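Local coordinates for S-adenosylmethionine:tRNA ribosyltransferase-isomerase (Thermotoga maritima, PDB 1VKY), which probably transfers and isomerises the ribose of S-adenosylmethionine onto the 7-aminomethyl-7-deazaguanine base of tRNA, forming epoxyqueuosine, at residues S38-L43 and R56-Y61; I90-I95 and R138-Q143; A207-H212 and V264-T269. One frame throughout, in Å; residues are numbered along the deposited sequence.

How the contacts relate
The three contacts follow one another along the chain; none nests in or crosses another. Contact 1 closes first, just after the hairpin of strands 39-44 and 49-54, and folds the 3-10 turn 56-61 back onto strand 39-44, the first in chain order of the mixed sheet. The chain then leaves through strand 67-75 and builds the antiparallel sheet, where contact 2 joins 90-95 to 138-143. It returns to the mixed sheet for contact 3, which sets helix 261-270 against strand 205-213. Contacts 1 and 2 lie on opposite sides of the chain's centre, with contact 3 close to that centre. Contacts 2 and 3 touch where Ile95 O meets His212 CE1 at 3.2 Å.

Contact 1 of 3, residues S38-L43 and R56-Y61; sequences SRLMVL and REIIEY
Tyr61 and Val42 reach toward each other from opposite directions, and the tyrosine ring takes both valine methyls on one face. The CB of Tyr61 lies near the backbone of its own turn, 3.5 Å from Ile58 O. CG stands anti to the carbonyl carbon (chi1 -64°), which carries the ring to the strand. CD1 has Ile58 O at the ring edge, in plane. Further out the valine takes over. CE2 meets Val42 CG1 at 3.9 Å, while CZ and CE1 lie below Val42 CG2, with CZ to CG2 also 3.9 Å. Val42 CG1 forms a CH-pi contact, 4.2 Å from the ring centroid and 23° off the normal. At the tip, Tyr61 OH lies 4.0 Å from Val42 CG2. The same oxygen hydrogen-bonds to Glu51 and Arg53.

These two residues sit on strand 49-54, the antiparallel hairpin partner of strand 39-44. The 3-10 turn 56-61 follows that hairpin and covers one face of its first strand; Met41 and Leu43 meet helix 320-332 on the other face. The turn carries the backbone bond Tyr61 N to Ile58 O, 3.0 Å long.

With an alanine in place of Tyr61, the methyls of Val42 would probably lose the aromatic face they rest on, and Glu51 and Arg53 would lose their shared phenol partner.

Two residues before Val42, Leu40 extends anti to its amide nitrogen (chi1 177°) and crosses Ile58 at about a right angle. Its CD2 lies 4.0 Å from Ile58 CB and equally close to Ile58 CA.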
loop_
_atom_site.group_PDB
_atom_site.type_symbol
_atom_site.label_atom_id
_atom_site.label_comp_id
_atom_site.label_asym_id
_atom_site.label_seq_id
_atom_site.Cartn_x
_atom_site.Cartn_y
_atom_site.Cartn_z
ATOM N N SER B 38 13.913 -7.794 -1.713
ATOM C CA SER B 38 13.519 -7.141 -2.967
ATOM C C SER B 38 14.735 -7.076 -3.927
ATOM O O SER B 38 15.897 -7.302 -3.503
ATOM C CB SER B 38 12.922 -5.762 -2.674
ATOM O OG SER B 38 13.946 -4.874 -2.274
ATOM N N ARG B 39 14.470 -6.822 -5.212
ATOM C CA ARG B 39 15.535 -6.637 -6.196
ATOM C C ARG B 39 16.172 -5.266 -5.997
ATOM O O ARG B 39 15.538 -4.367 -5.450
ATOM C CB ARG B 39 15.001 -6.772 -7.616
ATOM C CG ARG B 39 14.394 -8.114 -7.826
ATOM C CD ARG B 39 13.880 -8.360 -9.222
ATOM N NE ARG B 39 15.000 -8.588 -10.088
ATOM C CZ ARG B 39 14.915 -8.982 -11.342
ATOM N NH1 ARG B 39 13.732 -9.204 -11.906
ATOM N NH2 ARG B 39 16.043 -9.144 -12.036
ATOM N N LEU B 40 17.455 -5.162 -6.343
ATOM C CA LEU B 40 18.215 -3.906 -6.298
ATOM C C LEU B 40 18.964 -3.811 -7.601
ATOM O O LEU B 40 19.901 -4.581 -7.818
ATOM C CB LEU B 40 19.223 -3.901 -5.126
ATOM C CG LEU B 40 20.171 -2.699 -4.953
ATOM C CD1 LEU B 40 19.394 -1.451 -4.594
ATOM C CD2 LEU B 40 21.262 -2.924 -3.933
ATOM N N MET B 41 18.584 -2.855 -8.443
ATOM C CA MET B 41 19.364 -2.511 -9.619
ATOM C C MET B 41 20.416 -1.472 -9.203
ATOM O O MET B 41 20.089 -0.476 -8.600
ATOM C CB MET B 41 18.487 -1.906 -10.718
ATOM C CG MET B 41 19.227 -1.729 -12.034
ATOM S SD MET B 41 18.194 -1.169 -13.395
ATOM C CE MET B 41 17.106 -2.548 -13.664
ATOM N N VAL B 42 21.669 -1.716 -9.579
ATOM C CA VAL B 42 22.759 -0.816 -9.260
ATOM C C VAL B 42 23.272 -0.165 -10.531
ATOM O O VAL B 42 23.687 -0.858 -11.471
ATOM C CB VAL B 42 23.903 -1.565 -8.546
ATOM C CG1 VAL B 42 24.987 -0.609 -8.134
ATOM C CG2 VAL B 42 23.371 -2.300 -7.288
ATOM N N LEU B 43 23.309 1.161 -10.499
ATOM C CA LEU B 43 23.785 2.012 -11.569
ATOM C C LEU B 43 25.098 2.705 -11.169
ATOM O O LEU B 43 25.168 3.385 -10.159
ATOM C CB LEU B 43 22.724 3.080 -11.888
ATOM C CG LEU B 43 21.633 2.671 -12.899
ATOM C CD1 LEU B 43 20.913 1.476 -12.503
ATOM C CD2 LEU B 43 20.699 3.806 -13.095
ATOM N N ARG B 56 19.661 -6.873 0.101
ATOM C CA ARG B 56 20.587 -7.116 1.227
ATOM C C ARG B 56 22.053 -7.058 0.796
ATOM O O ARG B 56 22.933 -6.832 1.618
ATOM C CB ARG B 56 20.300 -8.456 1.893
ATOM C CG ARG B 56 20.446 -9.660 0.969
ATOM C CD ARG B 56 20.194 -11.016 1.650
ATOM N NE ARG B 56 18.923 -11.019 2.371
ATOM C CZ ARG B 56 17.801 -11.633 1.988
ATOM N NH1 ARG B 56 17.739 -12.357 0.858
ATOM N NH2 ARG B 56 16.720 -11.515 2.757
ATOM N N GLU B 57 22.306 -7.221 -0.503
ATOM C CA GLU B 57 23.664 -7.083 -1.108
ATOM C C GLU B 57 24.158 -5.630 -1.278
ATOM O O GLU B 57 25.272 -5.375 -1.761
ATOM C CB GLU B 57 23.666 -7.822 -2.450
ATOM C CG GLU B 57 23.487 -9.318 -2.265
ATOM C CD GLU B 57 23.105 -10.064 -3.531
ATOM O OE1 GLU B 57 22.593 -9.480 -4.500
ATOM O OE2 GLU B 57 23.304 -11.278 -3.549
ATOM N N ILE B 58 23.348 -4.667 -0.829
ATOM C CA ILE B 58 23.763 -3.259 -0.803
ATOM C C ILE B 58 25.016 -3.071 -0.003
ATOM O O ILE B 58 25.824 -2.224 -0.342
ATOM C CB ILE B 58 22.626 -2.322 -0.261
ATOM C CG1 ILE B 58 22.948 -0.845 -0.565
ATOM C CG2 ILE B 58 22.360 -2.541 1.243
ATOM C CD1 ILE B 58 21.770 0.045 -0.403
ATOM N N ILE B 59 25.214 -3.891 1.024
ATOM C CA ILE B 59 26.413 -3.794 1.845
ATOM C C ILE B 59 27.739 -3.948 1.052
ATOM O O ILE B 59 28.761 -3.385 1.414
ATOM C CB ILE B 59 26.327 -4.852 2.959
ATOM C CG1 ILE B 59 27.405 -4.627 4.027
ATOM C CG2 ILE B 59 26.375 -6.265 2.380
ATOM C CD1 ILE B 59 27.069 -5.342 5.332
ATOM N N GLU B 60 27.705 -4.698 -0.037
ATOM C CA GLU B 60 28.895 -4.912 -0.901
ATOM C C GLU B 60 29.337 -3.643 -1.672
ATOM O O GLU B 60 30.357 -3.659 -2.366
ATOM C CB GLU B 60 28.587 -6.011 -1.913
ATOM C CG GLU B 60 28.256 -7.324 -1.233
ATOM C CD GLU B 60 27.887 -8.397 -2.220
ATOM O OE1 GLU B 60 28.120 -8.190 -3.418
ATOM O OE2 GLU B 60 27.403 -9.445 -1.818
ATOM N N TYR B 61 28.534 -2.566 -1.581
ATOM C CA TYR B 61 28.807 -1.309 -2.248
ATOM C C TYR B 61 29.179 -0.218 -1.261
ATOM O O TYR B 61 29.501 0.872 -1.664
ATOM C CB TYR B 61 27.575 -0.871 -3.062
ATOM C CG TYR B 61 27.283 -1.845 -4.165
ATOM C CD1 TYR B 61 26.381 -2.868 -3.971
ATOM C CD2 TYR B 61 28.000 -1.801 -5.368
ATOM C CE1 TYR B 61 26.116 -3.799 -4.969
ATOM C CE2 TYR B 61 27.764 -2.729 -6.375
ATOM C CZ TYR B 61 26.810 -3.738 -6.167
ATOM O OH TYR B 61 26.552 -4.669 -7.148
#

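Contact 2 of 3, residues I90-I95 and R138-Q143; sequences IEILLI and RILKFQ
The six-stranded antiparallel sheet curves strongly, and Ile92 and Leu94 on one strand meet Leu140 and Phe142 on another across its concave side. Strand 102-108 lies between the two strands in the sheet. No hydrogen bond joins 90-95 to 138-143; the link is made by apolar side chains alone. The nearest CA atoms, those of Ile92 and Arg138, are 9.2 Å apart. Ile92 uses its short branch: CG2 lies anti to the backbone N and meets Leu140 CD2 at 3.8 Å. The second pair is a methyl and a ring. Leu94 CD1 approaches the far end of the Phe142 ring, 4.0 Å from CZ, and the two side chains cross obliquely. Leu94 does not start out toward the other strand, but its end bends nearer.

All four residues are buried. Cys105 and Cys129 pack against Leu140, while Phe142 also touches Leu80 and Ala127. Leu80 lies on strand 79-83, an outermost strand of the sheet, so Phe142 reaches well across the curl. Apolar side chains meeting over a sheet bent this sharply are consistent with the interior of a small beta-barrel.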
loop_
_atom_site.group_PDB
_atom_site.type_symbol
_atom_site.label_atom_id
_atom_site.label_comp_id
_atom_site.label_asym_id
_atom_site.label_seq_id
_atom_site.Cartn_x
_atom_site.Cartn_y
_atom_site.Cartn_z
ATOM N N ILE B 90 -0.908 34.509 17.626
ATOM C CA ILE B 90 0.254 33.767 17.119
ATOM C C ILE B 90 0.008 32.265 16.954
ATOM O O ILE B 90 -0.579 31.619 17.814
ATOM C CB ILE B 90 1.414 34.033 18.070
ATOM C CG1 ILE B 90 1.651 35.543 18.118
ATOM C CG2 ILE B 90 2.659 33.291 17.635
ATOM C CD1 ILE B 90 2.647 35.977 19.095
ATOM N N GLU B 91 0.453 31.713 15.834
ATOM C CA GLU B 91 0.324 30.288 15.595
ATOM C C GLU B 91 1.590 29.581 16.094
ATOM O O GLU B 91 2.708 30.076 15.924
ATOM C CB GLU B 91 0.109 30.012 14.106
ATOM C CG GLU B 91 -0.090 28.550 13.765
ATOM C CD GLU B 91 0.004 28.284 12.273
ATOM O OE1 GLU B 91 0.563 29.133 11.538
ATOM O OE2 GLU B 91 -0.481 27.223 11.830
ATOM N N ILE B 92 1.390 28.429 16.720
ATOM C CA ILE B 92 2.474 27.623 17.268
ATOM C C ILE B 92 2.341 26.219 16.709
ATOM O O ILE B 92 1.285 25.594 16.857
ATOM C CB ILE B 92 2.380 27.559 18.812
ATOM C CG1 ILE B 92 2.453 28.954 19.419
ATOM C CG2 ILE B 92 3.467 26.656 19.369
ATOM C CD1 ILE B 92 1.941 29.014 20.850
ATOM N N LEU B 93 3.398 25.736 16.056
ATOM C CA LEU B 93 3.470 24.351 15.569
ATOM C C LEU B 93 4.589 23.616 16.288
ATOM O O LEU B 93 5.737 24.037 16.198
ATOM C CB LEU B 93 3.785 24.340 14.066
ATOM C CG LEU B 93 2.837 25.114 13.182
ATOM C CD1 LEU B 93 3.415 25.233 11.795
ATOM C CD2 LEU B 93 1.494 24.390 13.139
ATOM N N LEU B 94 4.258 22.499 16.937
ATOM C CA LEU B 94 5.216 21.690 17.652
ATOM C C LEU B 94 6.049 20.881 16.661
ATOM O O LEU B 94 5.494 20.230 15.782
ATOM C CB LEU B 94 4.509 20.748 18.638
ATOM C CG LEU B 94 4.309 21.238 20.077
ATOM C CD1 LEU B 94 3.547 22.537 20.167
ATOM C CD2 LEU B 94 3.625 20.147 20.905
ATOM N N ILE B 95 7.371 20.962 16.813
ATOM C CA ILE B 95 8.339 20.365 15.882
ATOM C C ILE B 95 9.136 19.302 16.629
ATOM O O ILE B 95 9.217 18.170 16.204
ATOM C CB ILE B 95 9.296 21.475 15.303
ATOM C CG1 ILE B 95 8.519 22.513 14.460
ATOM C CG2 ILE B 95 10.444 20.894 14.551
ATOM C CD1 ILE B 95 7.691 21.962 13.305
ATOM N N ARG B 138 11.441 28.449 17.971
ATOM C CA ARG B 138 11.346 29.027 19.299
ATOM C C ARG B 138 11.278 27.860 20.253
ATOM O O ARG B 138 10.558 26.906 20.003
ATOM C CB ARG B 138 10.063 29.847 19.420
ATOM C CG ARG B 138 10.217 31.341 19.137
ATOM C CD ARG B 138 11.165 31.633 18.069
ATOM N NE ARG B 138 11.193 33.014 17.639
ATOM C CZ ARG B 138 11.791 33.370 16.517
ATOM N NH1 ARG B 138 12.409 32.455 15.776
ATOM N NH2 ARG B 138 11.785 34.631 16.124
ATOM N N ILE B 139 12.049 27.919 21.328
ATOM C CA ILE B 139 11.946 26.923 22.364
ATOM C C ILE B 139 10.927 27.446 23.342
ATOM O O ILE B 139 11.103 28.501 23.926
ATOM C CB ILE B 139 13.310 26.665 23.027
ATOM C CG1 ILE B 139 14.272 25.988 22.030
ATOM C CG2 ILE B 139 13.126 25.743 24.192
ATOM C CD1 ILE B 139 14.864 26.905 21.038
ATOM N N LEU B 140 9.857 26.692 23.516
ATOM C CA LEU B 140 8.758 27.106 24.370
ATOM C C LEU B 140 8.605 26.146 25.531
ATOM O O LEU B 140 8.583 24.935 25.350
ATOM C CB LEU B 140 7.461 27.107 23.570
ATOM C CG LEU B 140 6.975 28.366 22.842
ATOM C CD1 LEU B 140 8.011 29.299 22.353
ATOM C CD2 LEU B 140 6.132 27.928 21.717
ATOM N N LYS B 141 8.493 26.704 26.729
ATOM C CA LYS B 141 8.140 25.934 27.925
ATOM C C LYS B 141 6.659 26.185 28.238
ATOM O O LYS B 141 6.251 27.323 28.488
ATOM C CB LYS B 141 9.030 26.330 29.115
ATOM C CG LYS B 141 8.717 25.587 30.398
ATOM C CD LYS B 141 9.735 25.857 31.548
ATOM C CE LYS B 141 9.465 27.140 32.324
ATOM N NZ LYS B 141 8.314 27.084 33.261
ATOM N N PHE B 142 5.859 25.125 28.187
ATOM C CA PHE B 142 4.416 25.211 28.459
ATOM C C PHE B 142 4.139 25.242 29.951
ATOM O O PHE B 142 4.934 24.743 30.737
ATOM C CB PHE B 142 3.690 24.065 27.758
ATOM C CG PHE B 142 3.649 24.239 26.281
ATOM C CD1 PHE B 142 4.667 23.770 25.489
ATOM C CD2 PHE B 142 2.631 24.972 25.692
ATOM C CE1 PHE B 142 4.638 23.968 24.133
ATOM C CE2 PHE B 142 2.599 25.158 24.313
ATOM C CZ PHE B 142 3.590 24.662 23.553
ATOM N N GLN B 143 3.042 25.890 30.336
ATOM C CA GLN B 143 2.628 25.970 31.741
ATOM C C GLN B 143 1.168 25.509 31.757
ATOM O O GLN B 143 0.320 26.203 31.198
ATOM C CB GLN B 143 2.781 27.396 32.246
ATOM C CG GLN B 143 2.585 27.565 33.761
ATOM C CD GLN B 143 3.240 28.835 34.280
ATOM O OE1 GLN B 143 2.580 29.667 34.914
ATOM N NE2 GLN B 143 4.540 28.996 33.998
#

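Contact 3 of 3, residues A207-H212 and V264-T269; sequences AEVVLH and VRTLET
Val209 is the strand residue at the centre of this contact, and it meets two neighbouring helix residues. Its CB lies 4.3 Å from Thr266 CG2. Its CG1 comes within 4.3 Å of Leu267 CD2, methyl to methyl. Leu267 leaves the helix at an angle to the strand, and only its end comes near. The packing is light, without direct hydrogen bonds between strand and helix. A water makes the polar link: it lies 2.6 Å from Thr266 OG1 and donates a weak bond of 3.0 Å to Val210 O. Thr266 thus faces the strand with both branches in use, the methyl on Val209 and the hydroxyl on the water. The same hydroxyl has a weak bond to Thr262 O.

This is helix-on-sheet packing in the alpha/beta part of the molecule. Helix 261-270 follows strand 256-259 of the mixed sheet and lies over strands 205-213 and 234-238.

The next shell comes from both layers. Val238 touches Val209 and Thr266, Tyr236 also borders Thr266, and Leu246 of helix 240-252 packs on Leu267. Asn71 of the adjacent strand 67-75 also touches Val209.

Further out, Thr269 bonds back into its own helix. Its chi1 of -65° turns Thr269 OG1 back to Arg265 O, 2.6 Å away. That oxygen also accepts from Thr269 N, and the two donors come from opposite faces of the carbonyl plane, OG1 tilted 29° from it.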
loop_
_atom_site.group_PDB
_atom_site.type_symbol
_atom_site.label_atom_id
_atom_site.label_comp_id
_atom_site.label_asym_id
_atom_site.label_seq_id
_atom_site.Cartn_x
_atom_site.Cartn_y
_atom_site.Cartn_z
ATOM N N ALA B 207 22.307 8.716 9.673
ATOM C CA ALA B 207 21.772 9.969 10.170
ATOM C C ALA B 207 20.380 10.108 9.643
ATOM O O ALA B 207 19.968 9.386 8.718
ATOM C CB ALA B 207 22.619 11.138 9.734
ATOM N N GLU B 208 19.631 11.025 10.240
ATOM C CA GLU B 208 18.273 11.264 9.791
ATOM C C GLU B 208 17.929 12.718 9.481
ATOM O O GLU B 208 18.432 13.682 10.093
ATOM C CB GLU B 208 17.254 10.614 10.764
ATOM C CG GLU B 208 16.876 11.390 11.982
ATOM C CD GLU B 208 15.749 10.705 12.776
ATOM O OE1 GLU B 208 15.680 9.425 12.781
ATOM O OE2 GLU B 208 14.941 11.462 13.395
ATOM N N VAL B 209 17.054 12.872 8.491
ATOM C CA VAL B 209 16.408 14.148 8.290
ATOM C C VAL B 209 14.948 13.885 8.561
ATOM O O VAL B 209 14.485 12.751 8.476
ATOM C CB VAL B 209 16.659 14.754 6.867
ATOM C CG1 VAL B 209 18.127 15.111 6.729
ATOM C CG2 VAL B 209 16.199 13.849 5.776
ATOM N N VAL B 210 14.216 14.939 8.833
ATOM C CA VAL B 210 12.815 14.822 9.228
ATOM C C VAL B 210 11.940 15.688 8.328
ATOM O O VAL B 210 12.356 16.766 7.833
ATOM C CB VAL B 210 12.638 15.230 10.723
ATOM C CG1 VAL B 210 11.220 14.942 11.212
ATOM C CG2 VAL B 210 13.634 14.485 11.621
ATOM N N LEU B 211 10.758 15.180 8.045
ATOM C CA LEU B 211 9.753 15.922 7.315
ATOM C C LEU B 211 8.548 16.054 8.255
ATOM O O LEU B 211 7.921 15.070 8.616
ATOM C CB LEU B 211 9.379 15.213 6.027
ATOM C CG LEU B 211 8.533 16.089 5.100
ATOM C CD1 LEU B 211 9.283 17.338 4.603
ATOM C CD2 LEU B 211 8.000 15.281 3.938
ATOM N N HIS B 212 8.264 17.261 8.681
ATOM C CA HIS B 212 7.169 17.504 9.611
ATOM C C HIS B 212 5.948 17.876 8.790
ATOM O O HIS B 212 5.970 18.881 8.103
ATOM C CB HIS B 212 7.524 18.636 10.529
ATOM C CG HIS B 212 8.710 18.356 11.392
ATOM N ND1 HIS B 212 8.609 17.671 12.578
ATOM C CD2 HIS B 212 10.025 18.664 11.245
ATOM C CE1 HIS B 212 9.807 17.571 13.137
ATOM N NE2 HIS B 212 10.687 18.164 12.348
ATOM N N VAL B 264 16.955 13.599 -0.635
ATOM C CA VAL B 264 17.703 14.380 -1.657
ATOM C C VAL B 264 17.266 15.810 -1.710
ATOM O O VAL B 264 18.092 16.689 -1.718
ATOM C CB VAL B 264 17.537 13.767 -3.049
ATOM C CG1 VAL B 264 18.167 14.664 -4.129
ATOM C CG2 VAL B 264 18.151 12.387 -3.091
ATOM N N ARG B 265 15.954 16.055 -1.788
ATOM C CA ARG B 265 15.454 17.427 -1.891
ATOM C C ARG B 265 15.803 18.215 -0.670
ATOM O O ARG B 265 16.183 19.372 -0.775
ATOM C CB ARG B 265 13.930 17.458 -2.142
ATOM C CG ARG B 265 13.475 16.711 -3.411
ATOM C CD ARG B 265 11.902 16.793 -3.740
ATOM N NE ARG B 265 11.221 17.400 -2.604
ATOM C CZ ARG B 265 10.451 16.784 -1.723
ATOM N NH1 ARG B 265 10.153 15.498 -1.849
ATOM N NH2 ARG B 265 9.958 17.486 -0.694
ATOM N N THR B 266 15.755 17.603 0.512
ATOM C CA THR B 266 16.140 18.319 1.731
ATOM C C THR B 266 17.599 18.685 1.754
ATOM O O THR B 266 17.957 19.825 2.029
ATOM C CB THR B 266 15.763 17.461 2.997
ATOM O OG1 THR B 266 14.324 17.478 3.131
ATOM C CG2 THR B 266 16.303 18.130 4.285
ATOM N N LEU B 267 18.464 17.722 1.465
ATOM C CA LEU B 267 19.884 17.984 1.461
ATOM C C LEU B 267 20.359 18.978 0.383
ATOM O O LEU B 267 21.240 19.822 0.651
ATOM C CB LEU B 267 20.644 16.676 1.335
ATOM C CG LEU B 267 20.536 15.686 2.520
ATOM C CD1 LEU B 267 21.287 14.427 2.056
ATOM C CD2 LEU B 267 21.088 16.225 3.822
ATOM N N GLU B 268 19.819 18.863 -0.832
ATOM C CA GLU B 268 20.184 19.821 -1.896
ATOM C C GLU B 268 19.620 21.229 -1.669
ATOM O O GLU B 268 20.202 22.239 -2.100
ATOM C CB GLU B 268 19.799 19.262 -3.271
ATOM C CG GLU B 268 20.603 18.030 -3.646
ATOM C CD GLU B 268 22.116 18.245 -3.657
ATOM O OE1 GLU B 268 22.569 19.283 -4.197
ATOM O OE2 GLU B 268 22.867 17.387 -3.148
ATOM N N THR B 269 18.523 21.324 -0.939
ATOM C CA THR B 269 18.025 22.595 -0.464
ATOM C C THR B 269 18.992 23.255 0.545
ATOM O O THR B 269 19.386 24.438 0.383
ATOM C CB THR B 269 16.644 22.378 0.162
ATOM O OG1 THR B 269 15.719 21.945 -0.838
ATOM C CG2 THR B 269 16.091 23.671 0.747
HETATM O O HOH W 1 13.401 16.006 5.098
#